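PLP-Dependent L-Arginine Hydroxylase MppP (Streptomyces wadayamensis, PDB 6C9B) uses pyridoxal 5'-phosphate to oxidise L-arginine, acting as an oxidase rather than an oxygenase and yielding 2-keto and 4-hydroxy-2-keto derivatives of the amino acid. Local coordinates at residues 66-71 against 264-269; 86-91 against 252-257; 139-144 against 168-173. All coordinates share one frame; numbering follows the deposited sequence.

Contact 1 (66-71 against 264-269); sequences QAYFTL and EFSRDA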
ATOM      1  N   GLN B  66       6.712 -13.133  15.237  1.00 23.38           N
ATOM      2  CA  GLN B  66       7.296 -14.342  15.814  1.00 25.43           C
ATOM      3  C   GLN B  66       6.770 -15.587  15.109  1.00 28.46           C
ATOM      4  O   GLN B  66       7.540 -16.478  14.737  1.00 24.56           O
ATOM      5  CB  GLN B  66       7.021 -14.432  17.315  1.00 28.36           C
ATOM      6  CG  GLN B  66       7.521 -15.760  17.898  1.00 41.54           C
ATOM      7  CD  GLN B  66       7.964 -15.647  19.343  1.00 70.77           C
ATOM      8  OE1 GLN B  66       9.146 -15.810  19.656  1.00 84.37           O
ATOM      9  NE2 GLN B  66       7.020 -15.373  20.231  1.00 81.62           N
ATOM     10  N   ALA B  67       5.469 -15.633  14.851  1.00 23.70           N
ATOM     11  CA  ALA B  67       4.894 -16.821  14.238  1.00 24.01           C
ATOM     12  C   ALA B  67       5.437 -17.044  12.833  1.00 24.75           C
ATOM     13  O   ALA B  67       5.758 -18.183  12.468  1.00 26.19           O
ATOM     14  CB  ALA B  67       3.367 -16.725  14.220  1.00 26.33           C
ATOM     15  N   TYR B  68       5.530 -15.971  12.027  1.00 22.57           N
ATOM     16  CA  TYR B  68       5.916 -16.102  10.621  1.00 20.68           C
ATOM     17  C   TYR B  68       7.407 -16.419  10.481  1.00 23.11           C
ATOM     18  O   TYR B  68       7.790 -17.356   9.769  1.00 22.76           O
ATOM     19  CB  TYR B  68       5.540 -14.822   9.846  1.00 18.64           C
ATOM     20  CG  TYR B  68       5.875 -14.938   8.378  1.00 22.15           C
ATOM     21  CD1 TYR B  68       5.086 -15.706   7.518  1.00 23.13           C
ATOM     22  CD2 TYR B  68       7.005 -14.322   7.852  1.00 21.34           C
ATOM     23  CE1 TYR B  68       5.404 -15.854   6.185  1.00 21.85           C
ATOM     24  CE2 TYR B  68       7.337 -14.482   6.509  1.00 19.45           C
ATOM     25  CZ  TYR B  68       6.529 -15.247   5.692  1.00 22.39           C
ATOM     26  OH  TYR B  68       6.841 -15.421   4.384  1.00 23.33           O
ATOM     27  N   PHE B  69       8.263 -15.645  11.157  1.00 21.54           N
ATOM     28  CA  PHE B  69       9.707 -15.878  11.074  1.00 21.08           C
ATOM     29  C   PHE B  69      10.082 -17.263  11.593  1.00 25.47           C
ATOM     30  O   PHE B  69      10.893 -17.959  10.980  1.00 23.11           O
ATOM     31  CB  PHE B  69      10.453 -14.805  11.854  1.00 22.00           C
ATOM     32  CG  PHE B  69      10.483 -13.470  11.168  1.00 21.02           C
ATOM     33  CD1 PHE B  69      11.349 -13.243  10.118  1.00 25.66           C
ATOM     34  CD2 PHE B  69       9.694 -12.428  11.617  1.00 24.72           C
ATOM     35  CE1 PHE B  69      11.395 -12.016   9.503  1.00 25.96           C
ATOM     36  CE2 PHE B  69       9.737 -11.195  11.003  1.00 24.97           C
ATOM     37  CZ  PHE B  69      10.601 -10.996   9.940  1.00 25.29           C
ATOM     38  N   THR B  70       9.516 -17.680  12.731  1.00 25.27           N
ATOM     39  CA  THR B  70       9.891 -18.980  13.285  1.00 25.33           C
ATOM     40  C   THR B  70       9.388 -20.115  12.404  1.00 25.95           C
ATOM     41  O   THR B  70      10.083 -21.124  12.223  1.00 24.63           O
ATOM     42  CB  THR B  70       9.361 -19.136  14.716  1.00 29.29           C
ATOM     43  OG1 THR B  70       7.937 -19.121  14.712  1.00 42.46           O
ATOM     44  CG2 THR B  70       9.865 -18.026  15.586  1.00 27.86           C
ATOM     45  N   LEU B  71       8.183 -19.970  11.842  1.00 23.49           N
ATOM     46  CA  LEU B  71       7.662 -20.969  10.917  1.00 23.35           C
ATOM     47  C   LEU B  71       8.666 -21.300   9.838  1.00 26.80           C
ATOM     48  O   LEU B  71       8.806 -22.467   9.439  1.00 24.87           O
ATOM     49  CB  LEU B  71       6.379 -20.461  10.261  1.00 23.51           C
ATOM     50  CG  LEU B  71       5.820 -21.268   9.082  1.00 25.04           C
ATOM     51  CD1 LEU B  71       5.202 -22.543   9.595  1.00 24.80           C
ATOM     52  CD2 LEU B  71       4.786 -20.487   8.299  1.00 23.55           C
ATOM     53  N   GLU B 264      -2.465 -16.245  12.773  1.00 22.80           N
ATOM     54  CA  GLU B 264      -3.250 -17.479  12.771  1.00 23.93           C
ATOM     55  C   GLU B 264      -2.882 -18.380  11.599  1.00 24.50           C
ATOM     56  O   GLU B 264      -2.765 -19.601  11.766  1.00 27.43           O
ATOM     57  CB  GLU B 264      -4.737 -17.150  12.752  1.00 27.07           C
ATOM     58  CG  GLU B 264      -5.204 -16.402  13.977  1.00 29.96           C
ATOM     59  CD  GLU B 264      -4.888 -17.152  15.259  1.00 38.33           C
ATOM     60  OE1 GLU B 264      -5.172 -18.370  15.337  1.00 40.53           O
ATOM     61  OE2 GLU B 264      -4.316 -16.529  16.175  1.00 33.79           O
ATOM     62  N   PHE B 265      -2.698 -17.809  10.410  1.00 22.34           N
ATOM     63  CA  PHE B 265      -2.316 -18.625   9.260  1.00 22.65           C
ATOM     64  C   PHE B 265      -0.928 -19.226   9.462  1.00 24.31           C
ATOM     65  O   PHE B 265      -0.673 -20.369   9.055  1.00 24.04           O
ATOM     66  CB  PHE B 265      -2.374 -17.789   7.966  1.00 24.02           C
ATOM     67  CG  PHE B 265      -3.721 -17.847   7.273  1.00 21.32           C
ATOM     68  CD1 PHE B 265      -4.810 -17.152   7.777  1.00 25.60           C
ATOM     69  CD2 PHE B 265      -3.892 -18.619   6.139  1.00 24.45           C
ATOM     70  CE1 PHE B 265      -6.062 -17.239   7.150  1.00 28.28           C
ATOM     71  CE2 PHE B 265      -5.138 -18.707   5.504  1.00 22.42           C
ATOM     72  CZ  PHE B 265      -6.209 -18.018   6.011  1.00 23.70           C
ATOM     73  N   SER B 266      -0.028 -18.468  10.102  1.00 24.08           N
ATOM     74  CA  SER B 266       1.304 -18.974  10.398  1.00 23.03           C
ATOM     75  C   SER B 266       1.244 -20.125  11.383  1.00 27.10           C
ATOM     76  O   SER B 266       1.974 -21.104  11.234  1.00 28.26           O
ATOM     77  CB  SER B 266       2.187 -17.865  10.967  1.00 22.50           C
ATOM     78  OG  SER B 266       2.489 -16.902   9.988  1.00 23.80           O
ATOM     79  N   ARG B 267       0.377 -20.030  12.393  1.00 24.83           N
ATOM     80  CA  ARG B 267       0.276 -21.120  13.360  1.00 30.39           C
ATOM     81  C   ARG B 267      -0.318 -22.375  12.725  1.00 28.90           C
ATOM     82  O   ARG B 267       0.108 -23.496  13.026  1.00 32.06           O
ATOM     83  CB  ARG B 267      -0.541 -20.654  14.567  1.00 31.54           C
ATOM     84  CG  ARG B 267       0.220 -19.599  15.381  1.00 39.56           C
ATOM     85  CD  ARG B 267      -0.582 -18.992  16.528  1.00 43.06           C
ATOM     86  NE  ARG B 267       0.278 -18.142  17.365  1.00 44.64           N
ATOM     87  CZ  ARG B 267      -0.155 -17.375  18.362  1.00 46.16           C
ATOM     88  NH1 ARG B 267      -1.446 -17.334  18.668  1.00 41.94           N
ATOM     89  NH2 ARG B 267       0.707 -16.643  19.052  1.00 63.05           N
ATOM     90  N   ASP B 268      -1.320 -22.206  11.858  1.00 28.24           N
ATOM     91  CA  ASP B 268      -1.885 -23.341  11.141  1.00 30.57           C
ATOM     92  C   ASP B 268      -0.832 -23.990  10.252  1.00 28.31           C
ATOM     93  O   ASP B 268      -0.767 -25.227  10.144  1.00 27.27           O
ATOM     94  CB  ASP B 268      -3.079 -22.868  10.311  1.00 30.35           C
ATOM     95  CG  ASP B 268      -3.601 -23.923   9.390  1.00 28.62           C
ATOM     96  OD1 ASP B 268      -4.408 -24.752   9.844  1.00 31.56           O
ATOM     97  OD2 ASP B 268      -3.200 -23.947   8.214  1.00 29.01           O
ATOM     98  N   ALA B 269      -0.022 -23.158   9.587  1.00 26.78           N
ATOM     99  CA  ALA B 269       1.084 -23.657   8.775  1.00 27.49           C
ATOM    100  C   ALA B 269       2.072 -24.448   9.623  1.00 29.07           C
ATOM    101  O   ALA B 269       2.554 -25.500   9.197  1.00 27.37           O
ATOM    102  CB  ALA B 269       1.771 -22.485   8.063  1.00 22.77           C
TER

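Contact 2 (86-91 against 252-257); sequences SCYSSS and LGVSPL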
ATOM      1  N   SER B  86       6.196  -3.254   9.339  1.00 16.63           N
ATOM      2  CA  SER B  86       5.113  -3.939   8.632  1.00 17.59           C
ATOM      3  C   SER B  86       4.487  -2.971   7.633  1.00 18.00           C
ATOM      4  O   SER B  86       4.026  -1.887   8.012  1.00 18.10           O
ATOM      5  CB  SER B  86       4.048  -4.470   9.599  1.00 20.51           C
ATOM      6  OG  SER B  86       4.610  -5.327  10.588  1.00 21.74           O
ATOM      7  N   CYS B  87       4.516  -3.350   6.360  1.00 18.76           N
ATOM      8  CA  CYS B  87       4.041  -2.530   5.251  1.00 17.16           C
ATOM      9  C   CYS B  87       2.812  -3.180   4.630  1.00 15.89           C
ATOM     10  O   CYS B  87       2.593  -4.387   4.776  1.00 16.62           O
ATOM     11  CB  CYS B  87       5.113  -2.373   4.169  1.00 16.45           C
ATOM     12  SG  CYS B  87       6.675  -1.741   4.859  1.00 23.04           S
ATOM     13  N   TYR B  88       2.025  -2.384   3.905  1.00 19.25           N
ATOM     14  CA  TYR B  88       0.850  -2.942   3.221  1.00 16.36           C
ATOM     15  C   TYR B  88       1.201  -4.080   2.270  1.00 18.80           C
ATOM     16  O   TYR B  88       0.372  -4.971   2.037  1.00 18.35           O
ATOM     17  CB  TYR B  88       0.121  -1.862   2.430  1.00 16.62           C
ATOM     18  CG  TYR B  88      -0.330  -0.674   3.232  1.00 15.80           C
ATOM     19  CD1 TYR B  88      -1.221  -0.822   4.285  1.00 18.71           C
ATOM     20  CD2 TYR B  88       0.088   0.593   2.914  1.00 14.86           C
ATOM     21  CE1 TYR B  88      -1.660   0.283   5.021  1.00 18.92           C
ATOM     22  CE2 TYR B  88      -0.364   1.693   3.613  1.00 16.77           C
ATOM     23  CZ  TYR B  88      -1.231   1.524   4.666  1.00 17.29           C
ATOM     24  OH  TYR B  88      -1.666   2.589   5.389  1.00 18.00           O
ATOM     25  N   SER B  89       2.390  -4.078   1.691  1.00 15.38           N
ATOM     26  CA  SER B  89       2.770  -5.126   0.762  1.00 13.64           C
ATOM     27  C   SER B  89       4.273  -5.084   0.613  1.00 15.63           C
ATOM     28  O   SER B  89       4.921  -4.095   0.970  1.00 16.57           O
ATOM     29  CB  SER B  89       2.146  -4.936  -0.609  1.00 18.59           C
ATOM     30  OG  SER B  89       2.733  -3.785  -1.218  1.00 17.77           O
ATOM     31  N   SER B  90       4.803  -6.149   0.027  1.00 15.92           N
ATOM     32  CA  SER B  90       6.226  -6.160  -0.271  1.00 15.50           C
ATOM     33  C   SER B  90       6.591  -5.093  -1.282  1.00 15.34           C
ATOM     34  O   SER B  90       7.685  -4.524  -1.205  1.00 16.02           O
ATOM     35  CB  SER B  90       6.619  -7.550  -0.766  1.00 18.08           C
ATOM     36  OG  SER B  90       7.896  -7.578  -1.370  1.00 22.28           O
ATOM     37  N   SER B  91       5.715  -4.810  -2.246  1.00 15.26           N
ATOM     38  CA  SER B  91       6.034  -3.721  -3.176  1.00 15.97           C
ATOM     39  C   SER B  91       6.057  -2.358  -2.493  1.00 16.41           C
ATOM     40  O   SER B  91       6.842  -1.493  -2.896  1.00 15.07           O
ATOM     41  CB  SER B  91       5.047  -3.679  -4.329  1.00 18.34           C
ATOM     42  OG  SER B  91       5.137  -4.863  -5.099  1.00 18.19           O
ATOM     43  N   LEU B 252       1.385   4.656   9.032  1.00 23.19           N
ATOM     44  CA  LEU B 252       1.490   4.483  10.483  1.00 23.21           C
ATOM     45  C   LEU B 252       1.715   3.017  10.870  1.00 35.71           C
ATOM     46  O   LEU B 252       2.322   2.731  11.906  1.00 32.35           O
ATOM     47  CB  LEU B 252       0.213   5.047  11.107  1.00 33.97           C
ATOM     48  CG  LEU B 252       0.110   5.311  12.605  1.00 55.65           C
ATOM     49  CD1 LEU B 252       0.969   6.511  12.978  1.00 51.10           C
ATOM     50  CD2 LEU B 252      -1.366   5.525  12.989  1.00 49.34           C
ATOM     51  N   GLY B 253       1.256   2.085  10.052  1.00 22.32           N
ATOM     52  CA  GLY B 253       1.325   0.672  10.361  1.00 25.12           C
ATOM     53  C   GLY B 253       0.221  -0.019   9.588  1.00 22.40           C
ATOM     54  O   GLY B 253      -0.515   0.612   8.840  1.00 23.98           O
ATOM     55  N   VAL B 254       0.135  -1.331   9.753  1.00 22.97           N
ATOM     56  CA  VAL B 254      -0.875  -2.104   9.048  1.00 19.57           C
ATOM     57  C   VAL B 254      -2.003  -2.446  10.010  1.00 23.25           C
ATOM     58  O   VAL B 254      -1.894  -2.272  11.222  1.00 26.07           O
ATOM     59  CB  VAL B 254      -0.302  -3.362   8.390  1.00 26.49           C
ATOM     60  CG1 VAL B 254       0.787  -2.976   7.369  1.00 26.98           C
ATOM     61  CG2 VAL B 254       0.248  -4.299   9.427  1.00 28.77           C
ATOM     62  N   SER B 255      -3.093  -2.953   9.458  1.00 20.06           N
ATOM     63  CA  SER B 255      -4.265  -3.250  10.263  1.00 21.93           C
ATOM     64  C   SER B 255      -3.945  -4.334  11.285  1.00 23.72           C
ATOM     65  O   SER B 255      -3.368  -5.373  10.923  1.00 21.88           O
ATOM     66  CB  SER B 255      -5.406  -3.723   9.371  1.00 22.18           C
ATOM     67  OG  SER B 255      -6.455  -4.289  10.154  1.00 23.14           O
ATOM     68  N   PRO B 256      -4.365  -4.175  12.549  1.00 24.60           N
ATOM     69  CA  PRO B 256      -4.210  -5.281  13.501  1.00 25.89           C
ATOM     70  C   PRO B 256      -4.924  -6.543  13.063  1.00 24.11           C
ATOM     71  O   PRO B 256      -4.479  -7.645  13.412  1.00 25.33           O
ATOM     72  CB  PRO B 256      -4.804  -4.717  14.802  1.00 25.48           C
ATOM     73  CG  PRO B 256      -5.683  -3.618  14.396  1.00 26.12           C
ATOM     74  CD  PRO B 256      -5.025  -3.019  13.164  1.00 21.29           C
ATOM     75  N   LEU B 257      -6.030  -6.423  12.319  1.00 22.50           N
ATOM     76  CA  LEU B 257      -6.736  -7.622  11.879  1.00 20.93           C
ATOM     77  C   LEU B 257      -5.889  -8.427  10.903  1.00 22.50           C
ATOM     78  O   LEU B 257      -5.897  -9.663  10.938  1.00 21.18           O
ATOM     79  CB  LEU B 257      -8.071  -7.255  11.232  1.00 22.69           C
ATOM     80  CG  LEU B 257      -8.936  -8.480  10.887  1.00 23.35           C
ATOM     81  CD1 LEU B 257      -9.505  -9.090  12.144  1.00 28.41           C
ATOM     82  CD2 LEU B 257     -10.076  -8.120   9.949  1.00 30.01           C
TER
HETATM   83  O   HOH W   1      -2.554   2.673   8.313  1.00 29.15           O

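Contact 3 (139-144 against 168-173); sequences GADLSA and EERLRR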
ATOM      1  N   GLY B 139      27.169 -18.964  -8.851  1.00 23.92           N
ATOM      2  CA  GLY B 139      28.313 -19.808  -9.159  1.00 22.90           C
ATOM      3  C   GLY B 139      29.658 -19.215  -8.809  1.00 21.96           C
ATOM      4  O   GLY B 139      30.635 -19.963  -8.691  1.00 21.65           O
ATOM      5  N   ALA B 140      29.748 -17.892  -8.631  1.00 21.44           N
ATOM      6  CA  ALA B 140      31.056 -17.286  -8.430  1.00 23.34           C
ATOM      7  C   ALA B 140      30.918 -16.037  -7.579  1.00 19.73           C
ATOM      8  O   ALA B 140      29.852 -15.433  -7.520  1.00 22.48           O
ATOM      9  CB  ALA B 140      31.706 -16.928  -9.763  1.00 25.85           C
ATOM     10  N   ASP B 141      32.017 -15.657  -6.928  1.00 22.12           N
ATOM     11  CA  ASP B 141      32.039 -14.370  -6.252  1.00 21.54           C
ATOM     12  C   ASP B 141      31.726 -13.266  -7.256  1.00 21.19           C
ATOM     13  O   ASP B 141      32.096 -13.345  -8.429  1.00 22.96           O
ATOM     14  CB  ASP B 141      33.410 -14.097  -5.641  1.00 23.00           C
ATOM     15  CG  ASP B 141      33.738 -14.966  -4.462  1.00 28.79           C
ATOM     16  OD1 ASP B 141      32.966 -15.869  -4.112  1.00 29.73           O
ATOM     17  OD2 ASP B 141      34.818 -14.728  -3.865  1.00 28.14           O
ATOM     18  N   LEU B 142      31.075 -12.204  -6.795  1.00 22.17           N
ATOM     19  CA  LEU B 142      30.987 -11.004  -7.614  1.00 22.16           C
ATOM     20  C   LEU B 142      32.347 -10.329  -7.734  1.00 22.59           C
ATOM     21  O   LEU B 142      33.203 -10.405  -6.839  1.00 24.43           O
ATOM     22  CB  LEU B 142      29.974 -10.016  -7.030  1.00 26.09           C
ATOM     23  CG  LEU B 142      28.569 -10.583  -6.861  1.00 24.99           C
ATOM     24  CD1 LEU B 142      27.622  -9.517  -6.262  1.00 26.77           C
ATOM     25  CD2 LEU B 142      28.027 -11.118  -8.185  1.00 27.72           C
ATOM     26  N   SER B 143      32.566  -9.675  -8.872  1.00 24.20           N
ATOM     27  CA  SER B 143      33.869  -9.088  -9.133  1.00 23.74           C
ATOM     28  C   SER B 143      34.062  -7.840  -8.277  1.00 30.28           C
ATOM     29  O   SER B 143      33.108  -7.174  -7.871  1.00 26.01           O
ATOM     30  CB  SER B 143      34.016  -8.755 -10.620  1.00 33.25           C
ATOM     31  OG  SER B 143      33.272  -7.602 -10.957  1.00 32.94           O
ATOM     32  N   ALA B 144      35.324  -7.532  -7.975  1.00 33.70           N
ATOM     33  CA  ALA B 144      35.596  -6.316  -7.224  1.00 35.16           C
ATOM     34  C   ALA B 144      35.207  -5.092  -8.031  1.00 21.26           C
ATOM     35  O   ALA B 144      34.806  -4.065  -7.471  1.00 31.42           O
ATOM     36  CB  ALA B 144      37.080  -6.272  -6.841  1.00 35.28           C
ATOM     37  N   GLU B 168      23.084 -21.259   1.387  1.00 24.18           N
ATOM     38  CA  GLU B 168      23.642 -20.606   2.566  1.00 26.88           C
ATOM     39  C   GLU B 168      25.090 -20.228   2.341  1.00 24.00           C
ATOM     40  O   GLU B 168      25.523 -19.145   2.738  1.00 24.13           O
ATOM     41  CB  GLU B 168      23.504 -21.521   3.789  1.00 24.11           C
ATOM     42  CG  GLU B 168      24.047 -20.904   5.085  1.00 26.29           C
ATOM     43  CD  GLU B 168      23.711 -21.675   6.341  1.00 34.46           C
ATOM     44  OE1 GLU B 168      24.197 -21.239   7.413  1.00 38.36           O
ATOM     45  OE2 GLU B 168      22.986 -22.699   6.272  1.00 32.69           O
ATOM     46  N   GLU B 169      25.857 -21.110   1.707  1.00 22.74           N
ATOM     47  CA  GLU B 169      27.273 -20.820   1.534  1.00 26.10           C
ATOM     48  C   GLU B 169      27.478 -19.639   0.592  1.00 22.55           C
ATOM     49  O   GLU B 169      28.414 -18.856   0.776  1.00 25.16           O
ATOM     50  CB  GLU B 169      28.003 -22.075   1.038  1.00 35.54           C
ATOM     51  CG  GLU B 169      27.478 -22.652  -0.295  1.00 77.22           C
ATOM     52  CD  GLU B 169      26.342 -23.705  -0.185  1.00 78.98           C
ATOM     53  OE1 GLU B 169      25.637 -23.809   0.860  1.00 45.69           O
ATOM     54  OE2 GLU B 169      26.148 -24.432  -1.193  1.00 59.56           O
ATOM     55  N   ARG B 170      26.601 -19.473  -0.392  1.00 21.56           N
ATOM     56  CA  ARG B 170      26.731 -18.320  -1.282  1.00 23.51           C
ATOM     57  C   ARG B 170      26.186 -17.055  -0.639  1.00 21.16           C
ATOM     58  O   ARG B 170      26.780 -15.982  -0.790  1.00 22.32           O
ATOM     59  CB  ARG B 170      26.029 -18.596  -2.609  1.00 24.22           C
ATOM     60  CG  ARG B 170      26.041 -17.429  -3.606  1.00 24.63           C
ATOM     61  CD  ARG B 170      27.435 -16.905  -3.940  1.00 25.14           C
ATOM     62  NE  ARG B 170      28.288 -17.911  -4.575  1.00 26.01           N
ATOM     63  CZ  ARG B 170      29.614 -17.803  -4.696  1.00 25.00           C
ATOM     64  NH1 ARG B 170      30.251 -16.736  -4.237  1.00 26.40           N
ATOM     65  NH2 ARG B 170      30.303 -18.762  -5.283  1.00 29.95           N
ATOM     66  N   LEU B 171      25.073 -17.149   0.105  1.00 19.63           N
ATOM     67  CA  LEU B 171      24.637 -15.978   0.868  1.00 20.74           C
ATOM     68  C   LEU B 171      25.751 -15.510   1.779  1.00 20.11           C
ATOM     69  O   LEU B 171      26.030 -14.305   1.868  1.00 20.85           O
ATOM     70  CB  LEU B 171      23.387 -16.285   1.692  1.00 21.63           C
ATOM     71  CG  LEU B 171      22.871 -15.092   2.522  1.00 19.51           C
ATOM     72  CD1 LEU B 171      22.425 -13.922   1.651  1.00 20.80           C
ATOM     73  CD2 LEU B 171      21.703 -15.482   3.450  1.00 18.38           C
ATOM     74  N   ARG B 172      26.416 -16.450   2.443  1.00 19.32           N
ATOM     75  CA  ARG B 172      27.492 -16.081   3.360  1.00 21.82           C
ATOM     76  C   ARG B 172      28.597 -15.352   2.619  1.00 20.90           C
ATOM     77  O   ARG B 172      29.059 -14.287   3.052  1.00 24.34           O
ATOM     78  CB  ARG B 172      28.042 -17.332   4.066  1.00 26.16           C
ATOM     79  CG  ARG B 172      29.246 -17.040   4.961  1.00 28.94           C
ATOM     80  CD  ARG B 172      29.686 -18.299   5.720  1.00 36.56           C
ATOM     81  NE  ARG B 172      28.590 -18.786   6.556  1.00 77.60           N
ATOM     82  CZ  ARG B 172      27.889 -19.903   6.349  1.00 79.92           C
ATOM     83  NH1 ARG B 172      26.899 -20.202   7.183  1.00 61.82           N
ATOM     84  NH2 ARG B 172      28.171 -20.728   5.342  1.00 71.12           N
ATOM     85  N   ARG B 173      29.030 -15.904   1.483  1.00 22.21           N
ATOM     86  CA  ARG B 173      30.106 -15.267   0.733  1.00 20.19           C
ATOM     87  C   ARG B 173      29.684 -13.899   0.202  1.00 18.34           C
ATOM     88  O   ARG B 173      30.463 -12.936   0.243  1.00 22.45           O
ATOM     89  CB  ARG B 173      30.558 -16.166  -0.414  1.00 25.00           C
ATOM     90  CG  ARG B 173      31.714 -15.581  -1.208  1.00 41.73           C
ATOM     91  CD  ARG B 173      32.998 -15.476  -0.349  1.00 53.66           C
ATOM     92  NE  ARG B 173      33.955 -14.530  -0.916  1.00 65.66           N
ATOM     93  CZ  ARG B 173      34.731 -13.703  -0.214  1.00 71.88           C
ATOM     94  NH1 ARG B 173      34.682 -13.667   1.119  1.00 50.54           N
ATOM     95  NH2 ARG B 173      35.558 -12.891  -0.860  1.00 76.79           N
TER
HETATM   96  O   HOH W   2      33.278 -18.876  -5.748  1.00 41.37           O

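Contact 1 (66-71 against 264-269)
Tyr-68 and Ser-266 mark the closest backbone approach of two helices that run roughly parallel, their CA atoms 5.4 Å apart. The short axes of 66-71 and 264-269 come within 8.4 Å at an angle of 32°, a spacing allowed by the small side chains between them. Ala-67 and Ser-266 both aim their CB atoms at the opposing helix and meet at 3.6 Å, with the CB of Ser-266 also resting against the backbone of Ala-67. Ser-266 OG turns along its own helix: it stands beside its backbone N, anti to the carbonyl carbon (chi1 -69°), and hydrogen-bonds Ile-262 O one turn earlier. The buried hydroxyl is thereby satisfied within its own helix and offers Tyr-68 a van der Waals contact, lying 3.6 Å from Tyr-68 CA and in the plane of the ring at its edge, 3.8 Å from CD1. One turn on, Leu-71 reaches across with CG anti to the backbone N (chi1 170°). Its two methyls both touch Ala-269 CB, CD2 at 3.6 Å and CD1 at 3.8 Å, while CD1 also passes near Ser-266 O. At the solvent side the aliphatic part of Arg-267 approaches Ala-67 with its CG, and its guanidinium has a long ion pair with Glu-264 of the same helix. The contact is thus a close, largely apolar helix pair. Helix 256-291 probably corresponds to the long interdomain helix of fold type I enzymes. Ser-266, Ala-269 and Phe-265 also touch Trp-223, and Phe-265 packs on helix 36-43 as well, whereas Tyr-68 and Phe-69 of helix 57-71 lie against strands 212-218 and 231-235 of the seven-stranded sheet.

Contact 2 (86-91 against 252-257)
Val-254 fits its side chain against the end of strand 84-87 and the loop residue Tyr-88, where the chain leads into helix 90-101, as in the fold type I architecture of pyridoxal phosphate enzymes. From CB, which points toward that strand end, the valine forks. CG1, anti to the carbonyl carbon (chi1 -60°), presses on the peptide after Cys-87, 3.4 Å from Cys-87 C, and reaches Ser-86 O at 3.5 Å. CG2 meets Ser-86 CB at 3.8 Å. The Ser-86 hydroxyl is engaged by Glu-61 and His-65. Each segment contains a helix N-cap: Ser-255 OG accepts from Leu-257 N and also bonds Leu-226 O of the second subunit, while Ser-89 OG caps Val-92 N. Just beyond, Ser-91 OG hydrogen-bonds OP1 of the cofactor-modified residue at position 221 and the bound 4-hydroxy-2-keto product. Gly-253 has a backbone conformation (phi 155°) at which a CB would collide with the preceding carbonyl oxygen. The Tyr-88 ring comes near Val-254 CG1 obliquely and spans to Gly-253, where one water accepts from Tyr-88 OH at 3.1 Å and donates to Gly-253 O at 2.9 Å.

Contact 3 (139-144 against 168-173)
Asp-141 divides its carboxylate between two arginines of one helix, Arg-170 and Arg-173. OD1 accepts from Arg-170 NH1 at 2.9 Å through its anti lone pair, the one turned away from OD2, in a fairly straight bond of 156° that lies in the guanidinium plane. OD2 takes Arg-173 NE at 3.1 Å and 161°, but here the donor comes from above the carboxylate plane. The carboxylate plane is turned 79° from the Arg-170 guanidinium; the Asp-141 side chain crosses both arginine side chains at about a right angle. The Arg-173 chain also passes close by, its CG 3.2 Å from Asp-141 OD1.

A second layer fixes Arg-170. Its chain is bent at chi2 and chi3, and one face of the guanidinium is covered by the Ala-140 carbonyl carbon, 3.2 Å above the plane and offset toward the rim. A water accepts from Arg-170 NH2 at 3.0 Å and donates weakly to Asp-141 OD1. Arg-170 NE hydrogen-bonds His-138 O, tying the guanidinium to the last turn of helix 134-139 as the chain leaves it. Arg-173 has an additional partner: its NH1 forms a salt bridge with Glu-176 one turn further on. Two positive groups on one carboxylate would probably favour its ionised form.

Outward from these charges, Leu-142 O bonds Gln-177 NE2 and the Leu-142 side chain touches Leu-174, so the loop lies against helix 168-181. Ser-143 OG caps Leu-146 N at the start of helix 144-149. Helix 168-181 carries the chain from strand 152-156 to its parallel neighbour 184-188, a beta-alpha-beta crossover of the seven-stranded sheet. The contact is a surface salt-bridge network that ties an interhelical loop to this crossover helix.

Contacts 1 and 2 are neighbours that share helix 256-291: contact 2 lies at its start, contact 1 about two turns further on. Their centres are 17 Å apart and their nearest atoms about 7 Å, with no touch. Along the chain contact 2 is nested inside the loop closed by contact 1, and contact 3 inside both. Contact 3 stands apart, at the surface, its centre about 30 Å from that of contact 1 and about 32 Å from that of contact 2, away from the annotated sites. Segment 86-91 runs into the product pocket through Ser-91, while the side chain of Tyr-88 is about 11 Å and that of Tyr-68 about 14 Å from the bound product.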